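Local structure of carbohydrate binding module (2XFD) at residues T83-N88 against G95-L100. The protein binds carbohydrate through a calcium-dependent site, here holding cellobiose, and belongs to a family of xylan-binding modules. Numbering follows the deposited sequence.
Sequences TGVWAN and GNSEWL. With CA (calcium ion), chain D; BGC (beta-D-glucopyranose), chain B; BGC (beta-D-glucopyranose), chain C.
V85 packs over the ST turn at S97–W99, where segments 83-88 and 95-100 of this beta-sandwich carbohydrate-binding module meet near its sugar site. The tight part centres on V85, whose CG2, anti to the backbone N, reaches S97 OG at 3.5 Å. W99 N donates to S97 OG over 3.0 Å in a nearly straight bond (169°), which helps fix the hydroxyl. V85 CB lies against W99 O at 3.4 Å, and the carbonyl accepts a hydrogen bond from N82 ND2. Beside it, L100 extends CD2 to within 3.6 Å of G84 CA, filling the side on which a beta carbon at G84 would collide. Away from this buried patch the segments part. E98 turns off to bind, through OE2, a calcium ion shared with D65, Q75 and E77, while the W86 indole swings out to bind cellobiose, both glucose units lying over one face. An alanine at W86 would probably leave the two glucose units without the flat indole face they lie over, weakening glycan binding. Against that ring, C4 of the chain B glucose sits 3.8 Å above the plane, offset toward the rim, whereas the chain C glucose brings its C6 to 3.6 Å from W86 CZ3.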
ATOM      1  N   THR A  83       2.440   6.265  -6.489  1.00  5.82           N
ATOM      2  CA  THR A  83       2.697   7.671  -6.347  1.00  6.93           C
ATOM      3  C   THR A  83       3.663   8.068  -5.248  1.00  7.21           C
ATOM      4  O   THR A  83       4.031   9.230  -5.086  1.00  9.21           O
ATOM      5  CB  THR A  83       1.418   8.471  -6.203  1.00  6.50           C
ATOM      6  OG1 THR A  83       0.840   8.178  -4.928  1.00  7.93           O
ATOM      7  CG2 THR A  83       0.408   8.195  -7.288  1.00  7.88           C
ATOM      8  N   GLY A  84       4.064   7.087  -4.446  1.00  7.14           N
ATOM      9  CA  GLY A  84       4.984   7.284  -3.338  1.00  8.27           C
ATOM     10  C   GLY A  84       6.412   6.863  -3.523  1.00  6.84           C
ATOM     11  O   GLY A  84       7.275   7.238  -2.734  1.00  8.14           O
ATOM     12  N   VAL A  85       6.709   6.019  -4.499  1.00  7.31           N
ATOM     13  CA  VAL A  85       8.086   5.557  -4.697  1.00  7.89           C
ATOM     14  C   VAL A  85       8.968   6.734  -5.037  1.00  8.93           C
ATOM     15  O   VAL A  85       8.609   7.603  -5.831  1.00 10.98           O
ATOM     16  CB  VAL A  85       8.175   4.439  -5.755  1.00  7.48           C
ATOM     17  CG1 VAL A  85       7.722   4.858  -7.125  1.00  8.60           C
ATOM     18  CG2 VAL A  85       9.534   3.885  -5.782  1.00  8.75           C
ATOM     19  N   TRP A  86      10.196   6.771  -4.454  1.00  9.12           N
ATOM     20  CA  TRP A  86      11.178   7.738  -4.849  1.00 10.76           C
ATOM     21  C   TRP A  86      11.923   7.133  -6.025  1.00 11.01           C
ATOM     22  O   TRP A  86      12.659   6.163  -5.926  1.00 13.05           O
ATOM     23  CB  TRP A  86      12.125   8.020  -3.697  1.00 11.58           C
ATOM     24  CG  TRP A  86      13.108   9.113  -4.032  1.00 13.72           C
ATOM     25  CD1 TRP A  86      14.427   8.963  -4.409  1.00 15.28           C
ATOM     26  CD2 TRP A  86      12.838  10.498  -4.005  1.00 14.44           C
ATOM     27  NE1 TRP A  86      14.975  10.196  -4.625  1.00 18.03           N
ATOM     28  CE2 TRP A  86      14.047  11.169  -4.348  1.00 15.22           C
ATOM     29  CE3 TRP A  86      11.742  11.261  -3.675  1.00 14.19           C
ATOM     30  CZ2 TRP A  86      14.111  12.552  -4.483  1.00 17.83           C
ATOM     31  CZ3 TRP A  86      11.820  12.610  -3.741  1.00 18.26           C
ATOM     32  CH2 TRP A  86      13.011  13.265  -4.153  1.00 18.92           C
ATOM     33  N   ALA A  87      11.751   7.724  -7.204  1.00 12.02           N
ATOM     34  CA  ALA A  87      12.313   7.211  -8.461  1.00 13.16           C
ATOM     35  C   ALA A  87      12.502   8.404  -9.405  1.00 13.38           C
ATOM     36  O   ALA A  87      11.683   9.330  -9.358  1.00 12.64           O
ATOM     37  CB  ALA A  87      11.406   6.193  -9.099  1.00 12.84           C
ATOM     38  N   ASN A  88      13.613   8.448 -10.120  1.00 15.50           N
ATOM     39  CA  ASN A  88      13.882   9.599 -10.989  1.00 15.32           C
ATOM     40  C   ASN A  88      13.852  10.863 -10.155  1.00 16.67           C
ATOM     41  O   ASN A  88      13.323  11.866 -10.655  1.00 18.33           O
ATOM     42  CB  ASN A  88      12.929   9.616 -12.219  1.00 16.39           C
ATOM     43  CG  ASN A  88      13.323  10.634 -13.240  1.00 17.39           C
ATOM     44  OD1 ASN A  88      12.474  11.198 -14.004  1.00 23.29           O
ATOM     45  ND2 ASN A  88      14.600  10.913 -13.294  1.00 17.37           N
ATOM     46  N   GLY A  95       6.608   3.636 -11.744  1.00  9.85           N
ATOM     47  CA  GLY A  95       5.681   2.659 -11.205  1.00  9.04           C
ATOM     48  C   GLY A  95       6.396   1.393 -10.853  1.00  7.17           C
ATOM     49  O   GLY A  95       7.604   1.335 -10.721  1.00  9.48           O
ATOM     50  N   ASN A  96       5.609   0.339 -10.667  1.00  6.30           N
ATOM     51  CA  ASN A  96       6.127  -0.986 -10.527  1.00  6.55           C
ATOM     52  C   ASN A  96       7.165  -1.079  -9.412  1.00  7.11           C
ATOM     53  O   ASN A  96       8.264  -1.516  -9.594  1.00  9.98           O
ATOM     54  CB  ASN A  96       6.685  -1.535 -11.857  1.00  6.28           C
ATOM     55  CG  ASN A  96       5.614  -1.625 -12.902  1.00  5.38           C
ATOM     56  OD1 ASN A  96       5.382  -0.682 -13.681  1.00  6.66           O
ATOM     57  ND2 ASN A  96       4.887  -2.729 -12.899  1.00  7.00           N
ATOM     58  N   SER A  97       6.751  -0.718  -8.200  1.00  6.47           N
ATOM     59  CA  SER A  97       7.630  -0.829  -7.030  1.00  6.25           C
ATOM     60  C   SER A  97       6.782  -1.240  -5.805  1.00  5.33           C
ATOM     61  O   SER A  97       5.637  -0.842  -5.660  1.00  5.97           O
ATOM     62  CB  SER A  97       8.290   0.494  -6.736  1.00  7.06           C
ATOM     63  OG  SER A  97       9.102   0.424  -5.584  1.00  8.20           O
ATOM     64  N   GLU A  98       7.422  -2.021  -4.934  1.00  5.22           N
ATOM     65  CA  GLU A  98       6.920  -2.297  -3.608  1.00  4.96           C
ATOM     66  C   GLU A  98       6.959  -1.122  -2.682  1.00  4.94           C
ATOM     67  O   GLU A  98       6.331  -1.137  -1.624  1.00  5.75           O
ATOM     68  CB  GLU A  98       7.697  -3.452  -2.991  1.00  5.40           C
ATOM     69  CG  GLU A  98       7.497  -4.765  -3.701  1.00  6.02           C
ATOM     70  CD  GLU A  98       8.215  -5.940  -3.084  1.00  6.68           C
ATOM     71  OE1 GLU A  98       9.340  -5.720  -2.560  1.00  9.49           O
ATOM     72  OE2 GLU A  98       7.715  -7.070  -3.141  1.00  7.57           O
ATOM     73  N   TRP A  99       7.774  -0.090  -2.984  1.00  4.97           N
ATOM     74  CA  TRP A  99       8.091   0.935  -1.999  1.00  5.17           C
ATOM     75  C   TRP A  99       7.189   2.170  -2.099  1.00  5.45           C
ATOM     76  O   TRP A  99       6.935   2.680  -3.172  1.00  6.72           O
ATOM     77  CB  TRP A  99       9.550   1.358  -2.196  1.00  6.05           C
ATOM     78  CG  TRP A  99      10.477   0.290  -1.708  1.00  6.21           C
ATOM     79  CD1 TRP A  99      10.972  -0.753  -2.412  1.00  8.66           C
ATOM     80  CD2 TRP A  99      10.896   0.087  -0.356  1.00  6.53           C
ATOM     81  NE1 TRP A  99      11.735  -1.574  -1.632  1.00  9.98           N
ATOM     82  CE2 TRP A  99      11.724  -1.069  -0.343  1.00  9.05           C
ATOM     83  CE3 TRP A  99      10.716   0.795   0.854  1.00  6.55           C
ATOM     84  CZ2 TRP A  99      12.331  -1.539   0.835  1.00  9.47           C
ATOM     85  CZ3 TRP A  99      11.334   0.314   1.965  1.00  8.25           C
ATOM     86  CH2 TRP A  99      12.144  -0.844   1.926  1.00  8.60           C
ATOM     87  N   LEU A 100       6.893   2.654  -0.923  1.00  5.57           N
ATOM     88  CA  LEU A 100       6.313   3.987  -0.735  1.00  5.73           C
ATOM     89  C   LEU A 100       7.278   4.734   0.154  1.00  6.03           C
ATOM     90  O   LEU A 100       7.331   4.546   1.375  1.00  6.36           O
ATOM     91  CB  LEU A 100       4.926   3.928  -0.123  1.00  6.02           C
ATOM     92  CG  LEU A 100       3.849   3.272  -0.991  1.00  5.59           C
ATOM     93  CD1 LEU A 100       2.633   2.895  -0.186  1.00  7.30           C
ATOM     94  CD2 LEU A 100       3.518   4.196  -2.180  1.00  7.58           C
TER
HETATM   95 CA    CA D1112       6.097  -8.512  -4.016  1.00  6.03          CA
HETATM   96  C2  BGC B   1      17.266  10.475  -1.549  0.50 19.07           C
HETATM   97  C3  BGC B   1      16.187  10.733  -0.532  1.00 22.38           C
HETATM   98  C4  BGC B   1      15.054   9.713  -0.615  1.00 18.87           C
HETATM   99  C5  BGC B   1      15.635   8.354  -0.690  1.00 23.93           C
HETATM  100  C6  BGC B   1      14.533   7.362  -0.804  1.00 21.64           C
HETATM  101  C1  BGC B   1      17.696   9.025  -1.425  1.00 32.97           C
HETATM  102  O1  BGC B   1      18.794   8.643  -2.220  1.00 36.95           O
HETATM  103  O2  BGC B   1      18.335  11.386  -1.380  0.50 21.05           O
HETATM  104  O3  BGC B   1      15.652  12.045  -0.688  1.00 28.65           O
HETATM  105  O4  BGC B   1      14.382   9.792   0.541  1.00 17.86           O
HETATM  106  O5  BGC B   1      16.559   8.271  -1.796  1.00 31.34           O
HETATM  107  O6  BGC B   1      15.062   6.072  -0.924  1.00 29.13           O
HETATM  108  C2  BGC C   2      12.279  10.118   1.623  1.00 12.28           C
HETATM  109  C3  BGC C   2      10.960  10.869   1.588  1.00 13.06           C
HETATM  110  C4  BGC C   2      11.166  12.368   1.316  1.00 16.09           C
HETATM  111  C5  BGC C   2      11.975  12.505   0.039  1.00 15.72           C
HETATM  112  C6  BGC C   2      12.297  13.935  -0.448  1.00 22.06           C
HETATM  113  C1  BGC C   2      13.096  10.408   0.389  1.00 14.35           C
HETATM  114  O2  BGC C   2      11.972   8.725   1.844  1.00 12.56           O
HETATM  115  O3  BGC C   2      10.338  10.691   2.865  1.00 13.21           O
HETATM  116  O4  BGC C   2       9.939  13.020   1.116  1.00 20.57           O
HETATM  117  O5  BGC C   2      13.179  11.813   0.197  1.00 18.65           O
HETATM  118  O6  BGC C   2      13.068  14.542   0.569  1.00 25.80           O
HETATM  119  O   HOH W   1       7.494 -10.433  -4.004  1.00 12.00           O